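PDB 5MV0: L protein from CAS virus, which carries at its N-terminus the cap-snatching endonuclease domain of a reptarenavirus polymerase, which cleaves capped host mRNAs to supply primers for viral transcription. Local coordinates for the interface of chains A and B. Numbering follows the deposited sequence. Chains: chain A/B, L protein.

The interface of chains A and B. Residues chain A 25-26, 28; chain B 33, 36, 174, 177-178.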
loop_
_atom_site.group_PDB
_atom_site.type_symbol
_atom_site.label_atom_id
_atom_site.label_comp_id
_atom_site.label_asym_id
_atom_site.label_seq_id
_atom_site.Cartn_x
_atom_site.Cartn_y
_atom_site.Cartn_z
ATOM N N TYR A 25 -15.416 12.824 -12.682
ATOM C CA TYR A 25 -14.875 11.503 -12.372
ATOM C C TYR A 25 -13.380 11.441 -12.654
ATOM O O TYR A 25 -12.621 10.846 -11.881
ATOM C CB TYR A 25 -15.627 10.440 -13.170
ATOM C CG TYR A 25 -14.912 9.106 -13.321
ATOM C CD1 TYR A 25 -14.201 8.799 -14.483
ATOM C CD2 TYR A 25 -14.973 8.150 -12.318
ATOM C CE1 TYR A 25 -13.553 7.585 -14.627
ATOM C CE2 TYR A 25 -14.335 6.932 -12.448
ATOM C CZ TYR A 25 -13.626 6.648 -13.600
ATOM O OH TYR A 25 -12.998 5.422 -13.724
ATOM N N LYS A 26 -12.932 12.063 -13.752
ATOM C CA LYS A 26 -11.513 12.005 -14.084
ATOM C C LYS A 26 -10.668 12.705 -13.030
ATOM O O LYS A 26 -9.508 12.338 -12.818
ATOM C CB LYS A 26 -11.257 12.625 -15.461
ATOM C CG LYS A 26 -12.063 12.008 -16.594
ATOM C CD LYS A 26 -11.757 12.687 -17.930
ATOM C CE LYS A 26 -12.822 12.357 -18.992
ATOM N NZ LYS A 26 -13.478 11.017 -18.827
ATOM N N SER A 28 -11.521 13.155 -9.656
ATOM C CA SER A 28 -11.850 12.880 -8.276
ATOM C C SER A 28 -11.549 11.424 -7.961
ATOM O O SER A 28 -11.144 10.644 -8.821
ATOM C CB SER A 28 -13.317 13.214 -7.991
ATOM O OG SER A 28 -13.549 13.238 -6.591
ATOM N N ASP B 33 -10.071 1.308 -13.671
ATOM C CA ASP B 33 -10.109 2.075 -14.913
ATOM C C ASP B 33 -8.684 2.281 -15.416
ATOM O O ASP B 33 -7.916 3.011 -14.782
ATOM C CB ASP B 33 -10.804 3.412 -14.669
ATOM C CG ASP B 33 -10.997 4.239 -15.948
ATOM O OD1 ASP B 33 -10.183 4.126 -16.889
ATOM O OD2 ASP B 33 -11.964 5.019 -15.983
ATOM N N LYS B 36 -7.572 6.117 -15.814
ATOM C CA LYS B 36 -7.386 6.773 -14.527
ATOM C C LYS B 36 -6.146 6.245 -13.820
ATOM O O LYS B 36 -5.356 7.020 -13.263
ATOM C CB LYS B 36 -8.636 6.567 -13.678
ATOM C CG LYS B 36 -8.732 7.494 -12.493
ATOM C CD LYS B 36 -10.162 7.511 -11.957
ATOM C CE LYS B 36 -10.324 8.574 -10.888
ATOM N NZ LYS B 36 -11.689 8.547 -10.318
ATOM N N LYS B 174 -8.875 7.419 -27.027
ATOM C CA LYS B 174 -9.581 7.623 -25.764
ATOM C C LYS B 174 -8.721 8.443 -24.809
ATOM O O LYS B 174 -9.229 9.240 -24.011
ATOM C CB LYS B 174 -9.923 6.258 -25.147
ATOM C CG LYS B 174 -11.193 6.175 -24.306
ATOM C CD LYS B 174 -11.125 7.016 -23.038
ATOM C CE LYS B 174 -12.329 6.745 -22.138
ATOM N NZ LYS B 174 -12.444 7.685 -20.978
ATOM N N GLN B 177 -8.879 12.391 -23.793
ATOM C CA GLN B 177 -9.650 13.000 -22.744
ATOM C C GLN B 177 -8.938 13.083 -21.423
ATOM O O GLN B 177 -9.395 13.743 -20.546
ATOM C CB GLN B 177 -10.885 12.175 -22.476
ATOM C CG GLN B 177 -11.833 12.036 -23.628
ATOM C CD GLN B 177 -12.896 11.045 -23.271
ATOM O OE1 GLN B 177 -13.402 11.032 -22.141
ATOM N NE2 GLN B 177 -13.213 10.175 -24.197
ATOM N N TRP B 178 -7.829 12.398 -21.305
ATOM C CA TRP B 178 -7.140 12.237 -20.031
ATOM C C TRP B 178 -5.821 12.988 -19.942
ATOM O O TRP B 178 -5.348 13.248 -18.833
ATOM C CB TRP B 178 -6.869 10.742 -19.772
ATOM C CG TRP B 178 -8.107 9.965 -19.497
ATOM C CD1 TRP B 178 -8.926 9.360 -20.409
ATOM C CD2 TRP B 178 -8.688 9.727 -18.209
ATOM N NE1 TRP B 178 -9.979 8.754 -19.761
ATOM C CE2 TRP B 178 -9.854 8.965 -18.412
ATOM C CE3 TRP B 178 -8.333 10.086 -16.905
ATOM C CZ2 TRP B 178 -10.664 8.547 -17.358
ATOM C CZ3 TRP B 178 -9.150 9.668 -15.852
ATOM C CH2 TRP B 178 -10.291 8.910 -16.090
#
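A:Lys26 and A:Tyr25, neighbours in the 3-10 helix 22-27, meet B:Trp178, the start of helix 34-57 of chain B and B:Asp33 just before it. A:Lys26 buries 99 Å² and crosses the indole of B:Trp178 at about a right angle: its CG methylene lies over one face of the six-membered ring, 3.8 Å from the centroid, in a CH-pi contact offset toward the rim. Beyond this the chain bends at its last torsion (chi4 -30°), taking the ammonium NZ toward the amide oxygen OE1 of B:Gln177, a weak bond to a poorly ordered residue. The opposite indole face lies against the backbone N of B:Lys36, and A:Tyr25 CE1 comes in-plane at the ring edge, 3.8 Å from CH2 of B:Trp178. With CG anti to its backbone N (chi1 161°), A:Tyr25 points its phenol OH at B:Asp33, donating to the anti lone pair of OD2 at 2.5 Å; ring and carboxylate planes are 25° apart. B:Lys36, extended, crosses the phenol obliquely, with CD over its CZ end, and sets NZ over the same face in a cation-pi contact. B:Lys36 NZ also donates to two backbone carbonyls, A:Tyr25 O at 2.9 Å, in the carbonyl plane, and A:Ser28 O at 2.6 Å, from above the plane. It thus grips the end of the 3-10 helix, and the carbonyls probably stabilise its charge. Repeated by two-fold symmetry, the patch helps join two endonuclease domains in the crystal, which alone does not establish this pairing in the virus.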